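Long-range contacts in gram-negative insecticidal protein (Chromobacterium piscinae, PDB 6FBM), which is an insecticidal toxin that, as a member of the MACPF/perforin family, probably acts by forming pores in membranes of its target insect: residues Y23-P32 against T271-L280; P325-S333 against Q357-A367. One frame throughout, in Å; residues are numbered along the deposited sequence.

Contact 1: residues Y23-P32 against T271-L280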
# COMPACT_ATOMS: atom_id res chain seq x y z
N TYR A 23 2.98 -22.09 -29.62
CA TYR A 23 4.04 -22.49 -28.71
C TYR A 23 5.27 -22.89 -29.46
O TYR A 23 5.18 -23.60 -30.47
CB TYR A 23 3.60 -23.63 -27.84
CG TYR A 23 4.44 -23.78 -26.62
CD1 TYR A 23 4.15 -23.05 -25.49
CD2 TYR A 23 5.52 -24.64 -26.58
CE1 TYR A 23 4.90 -23.19 -24.34
CE2 TYR A 23 6.29 -24.77 -25.43
CZ TYR A 23 5.97 -24.05 -24.31
OH TYR A 23 6.70 -24.15 -23.14
N ASP A 24 6.42 -22.45 -28.96
CA ASP A 24 7.69 -22.88 -29.48
C ASP A 24 8.00 -24.25 -28.89
O ASP A 24 8.53 -24.37 -27.79
CB ASP A 24 8.79 -21.89 -29.15
CG ASP A 24 10.13 -22.30 -29.71
OD1 ASP A 24 10.24 -23.39 -30.34
OD2 ASP A 24 11.10 -21.52 -29.50
N VAL A 25 7.71 -25.30 -29.66
CA VAL A 25 7.92 -26.67 -29.20
C VAL A 25 9.39 -27.02 -29.02
O VAL A 25 9.71 -28.03 -28.40
CB VAL A 25 7.26 -27.69 -30.13
CG1 VAL A 25 5.75 -27.46 -30.17
CG2 VAL A 25 7.85 -27.67 -31.54
N ASN A 26 10.27 -26.17 -29.55
CA ASN A 26 11.72 -26.28 -29.34
C ASN A 26 12.23 -25.38 -28.23
O ASN A 26 13.43 -25.28 -28.06
CB ASN A 26 12.46 -26.02 -30.66
CG ASN A 26 12.17 -27.08 -31.71
OD1 ASN A 26 12.10 -28.25 -31.39
ND2 ASN A 26 11.94 -26.66 -32.95
N GLY A 27 11.33 -24.77 -27.46
CA GLY A 27 11.70 -23.78 -26.44
C GLY A 27 11.80 -24.39 -25.05
O GLY A 27 12.44 -25.43 -24.87
N LEU A 28 11.20 -23.75 -24.05
CA LEU A 28 11.20 -24.31 -22.70
C LEU A 28 10.02 -25.26 -22.52
O LEU A 28 9.08 -25.23 -23.30
CB LEU A 28 11.15 -23.21 -21.64
CG LEU A 28 12.20 -22.10 -21.74
CD1 LEU A 28 11.94 -21.13 -20.59
CD2 LEU A 28 13.65 -22.61 -21.72
N TYR A 29 10.10 -26.10 -21.50
CA TYR A 29 9.01 -27.00 -21.16
C TYR A 29 7.94 -26.17 -20.44
O TYR A 29 8.21 -25.54 -19.45
CB TYR A 29 9.49 -28.16 -20.29
CG TYR A 29 8.39 -29.08 -19.81
CD1 TYR A 29 7.99 -30.17 -20.56
CD2 TYR A 29 7.74 -28.84 -18.59
CE1 TYR A 29 6.97 -31.01 -20.12
CE2 TYR A 29 6.71 -29.66 -18.15
CZ TYR A 29 6.34 -30.75 -18.91
OH TYR A 29 5.33 -31.59 -18.48
N ALA A 30 6.73 -26.21 -20.98
CA ALA A 30 5.53 -25.64 -20.36
C ALA A 30 5.82 -24.37 -19.57
O ALA A 30 5.71 -24.32 -18.34
CB ALA A 30 4.84 -26.67 -19.48
N SER A 31 6.22 -23.35 -20.32
CA SER A 31 6.51 -22.04 -19.76
C SER A 31 5.85 -20.98 -20.62
O SER A 31 5.83 -21.11 -21.84
CB SER A 31 8.01 -21.79 -19.73
OG SER A 31 8.27 -20.45 -19.44
N PRO A 32 5.37 -19.89 -19.99
CA PRO A 32 4.91 -18.73 -20.76
C PRO A 32 5.99 -18.08 -21.61
O PRO A 32 5.68 -17.43 -22.60
CB PRO A 32 4.46 -17.75 -19.65
CG PRO A 32 4.19 -18.60 -18.47
CD PRO A 32 5.18 -19.70 -18.55
N THR A 271 0.85 -19.38 -13.29
CA THR A 271 0.97 -19.35 -14.75
C THR A 271 0.84 -20.75 -15.29
O THR A 271 0.80 -21.71 -14.54
CB THR A 271 2.32 -18.79 -15.25
OG1 THR A 271 3.37 -19.69 -14.89
CG2 THR A 271 2.60 -17.42 -14.64
N LEU A 272 0.74 -20.86 -16.60
CA LEU A 272 0.89 -22.11 -17.29
C LEU A 272 2.23 -22.63 -16.82
O LEU A 272 3.19 -21.90 -16.81
CB LEU A 272 0.88 -21.88 -18.81
CG LEU A 272 1.25 -23.05 -19.72
CD1 LEU A 272 0.53 -22.90 -21.07
CD2 LEU A 272 2.72 -23.10 -20.01
N MET A 273 2.25 -23.87 -16.38
CA MET A 273 3.48 -24.49 -15.92
C MET A 273 3.58 -25.99 -16.15
O MET A 273 4.57 -26.58 -15.72
CB MET A 273 3.69 -24.19 -14.43
CG MET A 273 2.49 -24.37 -13.52
SD MET A 273 1.83 -26.02 -13.27
CE MET A 273 3.17 -26.75 -12.40
N ASP A 274 2.61 -26.62 -16.80
CA ASP A 274 2.72 -28.03 -17.08
C ASP A 274 1.80 -28.42 -18.21
O ASP A 274 0.79 -27.77 -18.49
CB ASP A 274 2.39 -28.85 -15.83
CG ASP A 274 3.16 -30.19 -15.75
OD1 ASP A 274 4.02 -30.47 -16.62
OD2 ASP A 274 2.88 -30.95 -14.78
N PHE A 275 2.18 -29.51 -18.87
CA PHE A 275 1.48 -30.04 -20.02
C PHE A 275 1.01 -31.43 -19.69
O PHE A 275 1.69 -32.16 -18.93
CB PHE A 275 2.43 -30.14 -21.19
CG PHE A 275 2.82 -28.84 -21.80
CD1 PHE A 275 2.03 -27.70 -21.70
CD2 PHE A 275 3.95 -28.79 -22.59
CE1 PHE A 275 2.40 -26.54 -22.33
CE2 PHE A 275 4.33 -27.63 -23.23
CZ PHE A 275 3.54 -26.51 -23.10
N SER A 276 -0.12 -31.80 -20.28
CA SER A 276 -0.66 -33.13 -20.25
C SER A 276 -0.56 -33.69 -21.66
O SER A 276 -0.09 -33.00 -22.57
CB SER A 276 -2.13 -33.06 -19.87
OG SER A 276 -2.92 -32.64 -20.99
N THR A 277 -1.06 -34.91 -21.88
CA THR A 277 -0.99 -35.52 -23.20
C THR A 277 -1.75 -34.74 -24.26
O THR A 277 -1.49 -34.92 -25.43
CB THR A 277 -1.49 -36.98 -23.24
OG1 THR A 277 -2.82 -37.04 -22.74
CG2 THR A 277 -0.63 -37.89 -22.41
N GLU A 278 -2.70 -33.89 -23.87
CA GLU A 278 -3.51 -33.10 -24.82
C GLU A 278 -3.10 -31.63 -24.96
O GLU A 278 -3.79 -30.87 -25.64
CB GLU A 278 -5.01 -33.18 -24.44
CG GLU A 278 -5.63 -34.58 -24.47
CD GLU A 278 -5.49 -35.30 -25.81
OE1 GLU A 278 -5.61 -34.66 -26.86
OE2 GLU A 278 -5.25 -36.51 -25.80
N SER A 279 -1.99 -31.23 -24.33
CA SER A 279 -1.67 -29.80 -24.19
C SER A 279 -1.36 -29.13 -25.51
O SER A 279 -1.97 -28.13 -25.83
CB SER A 279 -0.54 -29.59 -23.21
OG SER A 279 -1.00 -29.86 -21.92
N LEU A 280 -0.43 -29.70 -26.27
CA LEU A 280 -0.02 -29.12 -27.53
C LEU A 280 -0.82 -29.77 -28.66
O LEU A 280 -0.84 -30.99 -28.77
CB LEU A 280 1.47 -29.34 -27.73
CG LEU A 280 2.31 -28.58 -26.71
CD1 LEU A 280 3.73 -29.09 -26.72
CD2 LEU A 280 2.30 -27.09 -27.01
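F275 drives its ring into the loop 23-32, where A30 and two tyrosines receive it. The methyl CB of A30 sits 3.5 Å from the centroid of the F275 ring and 4° off the ring normal, a CH-pi contact squarely over one face; CG of L280 from its own segment lies over the opposite face, offset toward the rim. The far edge of the same ring meets the face of Y23 in a T-shaped stack, with centroids 5.2 Å apart and planes at 74°. A second, more tilted edge-to-face pair runs from F275 to Y29, completing an aromatic cluster. Y23 reaches F275 because its CG stands anti to the backbone N (chi1 -161°), while its CB also rests on CD2 of L280.

One side-chain hydrogen bond crosses the contact: Y29 OH donates to D274 OD1 over 2.5 Å, nearly along the carboxylate C-O axis, with ring and carboxylate planes steeply inclined. Elsewhere along the interface, the backbone contributes a CA-H...O contact of 3.3 Å from M273 CA to A30 O. L272 brings CD2 to 3.4 Å from A30 C, and P32 CG packs on T271 CB.

In the second shell, the Y23 hydroxyl is gripped twice within its own loop: it donates to L28 O and accepts from S31 N. The two bonds tie the ring end to the backbone of its own loop and would limit its movement. D274 OD2 forms a salt bridge with K74, and R125 makes a cation-pi contact with Y29.

Segment 271-280 belongs to the MACPF region, where strand 271-274 pairs antiparallel with strand 170-177. M273 and D274 form a classic bulge opposite A176, Y23 and F275 both touch I172, and M304 of helix 300-304 meets V25 near the start of the loop.

Contact 2: residues P325-S333 against Q357-A367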
# COMPACT_ATOMS: atom_id res chain seq x y z
N PRO A 325 58.04 -42.40 -18.37
CA PRO A 325 59.25 -43.05 -17.92
C PRO A 325 58.97 -44.42 -17.30
O PRO A 325 58.08 -44.52 -16.47
CB PRO A 325 59.82 -42.08 -16.87
CG PRO A 325 59.17 -40.77 -17.15
CD PRO A 325 57.80 -41.12 -17.70
N MET A 326 59.71 -45.44 -17.70
CA MET A 326 59.55 -46.78 -17.14
C MET A 326 60.68 -47.05 -16.17
O MET A 326 61.85 -46.83 -16.47
CB MET A 326 59.54 -47.81 -18.26
CG MET A 326 58.47 -47.58 -19.29
SD MET A 326 56.78 -47.66 -18.67
CE MET A 326 56.70 -49.33 -18.04
N VAL A 327 60.30 -47.46 -14.96
CA VAL A 327 61.24 -47.71 -13.88
C VAL A 327 61.11 -49.19 -13.55
O VAL A 327 60.02 -49.76 -13.59
CB VAL A 327 60.92 -46.82 -12.66
CG1 VAL A 327 61.82 -47.15 -11.48
CG2 VAL A 327 61.00 -45.34 -13.05
N LYS A 328 62.24 -49.82 -13.22
CA LYS A 328 62.26 -51.26 -13.00
C LYS A 328 61.64 -51.61 -11.66
O LYS A 328 61.92 -50.96 -10.64
CB LYS A 328 63.66 -51.81 -13.10
CG LYS A 328 63.70 -53.31 -13.38
CD LYS A 328 65.12 -53.82 -13.33
CE LYS A 328 65.21 -55.21 -13.86
NZ LYS A 328 66.62 -55.63 -14.07
N ALA A 329 60.78 -52.64 -11.66
CA ALA A 329 60.05 -53.02 -10.49
C ALA A 329 60.23 -54.51 -10.17
O ALA A 329 59.32 -55.14 -9.61
CB ALA A 329 58.58 -52.67 -10.67
N GLY A 330 61.38 -55.08 -10.51
CA GLY A 330 61.78 -56.43 -10.11
C GLY A 330 62.17 -57.32 -11.28
O GLY A 330 61.76 -57.12 -12.44
N GLU A 331 62.96 -58.36 -10.94
CA GLU A 331 63.32 -59.47 -11.79
C GLU A 331 63.00 -60.75 -11.05
O GLU A 331 63.08 -60.77 -9.82
CB GLU A 331 64.82 -59.53 -12.02
CG GLU A 331 65.52 -58.27 -12.41
CD GLU A 331 67.03 -58.43 -12.38
OE1 GLU A 331 67.60 -58.72 -11.30
OE2 GLU A 331 67.65 -58.22 -13.43
N ASP A 332 62.78 -61.85 -11.78
CA ASP A 332 62.67 -63.17 -11.17
C ASP A 332 64.00 -63.87 -10.86
O ASP A 332 64.07 -65.10 -10.87
CB ASP A 332 61.74 -64.08 -11.98
CG ASP A 332 62.44 -64.78 -13.13
OD1 ASP A 332 63.18 -64.11 -13.87
OD2 ASP A 332 62.23 -65.99 -13.31
N SER A 333 65.04 -63.08 -10.57
CA SER A 333 66.36 -63.61 -10.22
C SER A 333 66.22 -64.34 -8.91
O SER A 333 65.66 -63.80 -7.95
CB SER A 333 67.39 -62.48 -10.05
OG SER A 333 67.57 -61.75 -11.26
N GLN A 357 51.62 -53.16 -15.25
CA GLN A 357 53.08 -53.27 -15.46
C GLN A 357 53.39 -53.60 -16.88
O GLN A 357 52.60 -54.27 -17.55
CB GLN A 357 53.70 -54.36 -14.58
CG GLN A 357 54.28 -53.79 -13.32
CD GLN A 357 54.77 -54.84 -12.38
OE1 GLN A 357 54.58 -56.03 -12.59
NE2 GLN A 357 55.40 -54.39 -11.32
N PHE A 358 54.56 -53.16 -17.32
CA PHE A 358 55.14 -53.70 -18.54
C PHE A 358 55.98 -54.92 -18.19
O PHE A 358 56.76 -54.87 -17.23
CB PHE A 358 55.99 -52.66 -19.28
CG PHE A 358 56.39 -53.11 -20.63
CD1 PHE A 358 55.52 -52.94 -21.70
CD2 PHE A 358 57.57 -53.79 -20.83
CE1 PHE A 358 55.84 -53.42 -22.97
CE2 PHE A 358 57.91 -54.26 -22.10
CZ PHE A 358 57.04 -54.07 -23.16
N GLY A 359 55.82 -56.00 -18.96
CA GLY A 359 56.57 -57.24 -18.71
C GLY A 359 57.51 -57.65 -19.83
O GLY A 359 57.20 -57.43 -21.00
N GLN A 360 58.64 -58.26 -19.47
CA GLN A 360 59.68 -58.68 -20.42
C GLN A 360 60.21 -60.06 -20.09
O GLN A 360 60.45 -60.37 -18.92
CB GLN A 360 60.90 -57.81 -20.24
CG GLN A 360 60.97 -56.65 -21.17
CD GLN A 360 61.58 -55.46 -20.51
OE1 GLN A 360 60.88 -54.52 -20.18
NE2 GLN A 360 62.89 -55.49 -20.33
N ARG A 361 60.50 -60.86 -21.13
CA ARG A 361 61.19 -62.12 -20.93
C ARG A 361 62.72 -61.95 -20.89
O ARG A 361 63.44 -62.56 -21.68
CB ARG A 361 60.81 -63.13 -22.01
CG ARG A 361 61.08 -64.58 -21.57
CD ARG A 361 60.79 -65.54 -22.69
NE ARG A 361 59.41 -65.48 -23.11
CZ ARG A 361 58.92 -66.08 -24.19
NH1 ARG A 361 59.71 -66.82 -24.98
NH2 ARG A 361 57.64 -65.95 -24.50
N ASN A 362 63.22 -61.15 -19.96
CA ASN A 362 64.67 -60.90 -19.83
C ASN A 362 64.98 -60.25 -18.47
O ASN A 362 64.08 -60.11 -17.65
CB ASN A 362 65.17 -60.06 -21.02
CG ASN A 362 64.62 -58.65 -21.03
OD1 ASN A 362 64.83 -57.88 -20.09
ND2 ASN A 362 63.97 -58.27 -22.14
N HIS A 363 66.24 -59.90 -18.25
CA HIS A 363 66.72 -59.28 -17.00
C HIS A 363 67.27 -57.87 -17.19
O HIS A 363 67.94 -57.35 -16.30
CB HIS A 363 67.83 -60.12 -16.35
CG HIS A 363 67.33 -61.25 -15.50
ND1 HIS A 363 65.99 -61.49 -15.25
CD2 HIS A 363 68.02 -62.19 -14.80
CE1 HIS A 363 65.88 -62.55 -14.46
NE2 HIS A 363 67.09 -62.98 -14.17
N ALA A 364 66.96 -57.23 -18.33
CA ALA A 364 67.52 -55.91 -18.65
C ALA A 364 67.14 -54.85 -17.63
O ALA A 364 66.10 -54.95 -16.97
CB ALA A 364 67.08 -55.47 -20.04
N SER A 365 68.01 -53.84 -17.49
CA SER A 365 67.75 -52.66 -16.65
C SER A 365 66.74 -51.68 -17.25
O SER A 365 66.25 -50.81 -16.56
CB SER A 365 69.04 -51.92 -16.37
OG SER A 365 69.71 -52.54 -15.29
N VAL A 366 66.48 -51.83 -18.56
CA VAL A 366 65.72 -50.91 -19.39
C VAL A 366 64.50 -51.66 -19.94
O VAL A 366 64.61 -52.84 -20.34
CB VAL A 366 66.58 -50.49 -20.60
CG1 VAL A 366 65.83 -49.50 -21.50
CG2 VAL A 366 67.89 -49.88 -20.12
N ALA A 367 63.36 -50.99 -19.97
CA ALA A 367 62.14 -51.57 -20.53
C ALA A 367 62.21 -51.66 -22.05
O ALA A 367 62.64 -50.70 -22.71
CB ALA A 367 60.93 -50.74 -20.10
O HOH W 1 56.97 -54.45 -8.78
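K328 and E331 on edge strand 326-331 face the loop that follows strand 358-360, the other outermost strand of a three-stranded antiparallel sheet; strand 342-346 runs between them, so the two segments share no backbone pairing and meet through side chains and the loop carbonyls.

Polar contacts centre on the K328 ammonium. Its NZ donates to H363 O at 3.1 Å and to A364 O at 3.0 Å, approaching each from well above the carbonyl plane (59° and 61° out). The extended lysine chain, with CG anti to the backbone N (chi1 -159°), spans the distance. A salt bridge of 2.9 Å from K328 NZ to E331 OE2 gives the charge its third partner. Since E331 OE2 and H363 O are both acceptors, the shared ammonium probably offsets their mutual repulsion. Within the loop, N362 OD1 accepts from A364 N in an Asx turn and also from Q360 NE2. A water lies within bonding distance of A329 O and takes a weak bond from Q357 NE2, whose firmer partner is N345; Q357 OE1 accepts from M422 N.

Apolar packing lies at the other end. M326, bent at chi2 and chi3, curls its CE to 3.6 Å from F358 CB, the two side chains crossing at about a right angle, and M326 CB meets A367 CB at 3.7 Å.

Around the H363 ring, E331 CD stands over one face. At its edge, in plane, D332 OD1 lies 3.2 Å from H363 CE1, the carboxylate being held by L341 N at OD1 and by S335 OG at OD2.

From the N terminus, the chain leaves strand 21-23 into the loop 23-32 and meets it again at 271-280, so contact 1 closes a loop of 238 intervening residues that holds much of the MACPF region, including strands 64-78, 120-134 and 170-177. Contact 2 opens later, and just 23 residues separate its segments; they include strand 342-346, the middle of its small sheet. The closures are in series and neither nest nor cross. Contact 1 is buried and contact 2 superficial, on opposite sides of the chain's centre, with nearest atoms about 48 Å apart: one ties an N-terminal loop to the MACPF sheet, the other joins local elements of the Vps62-like region.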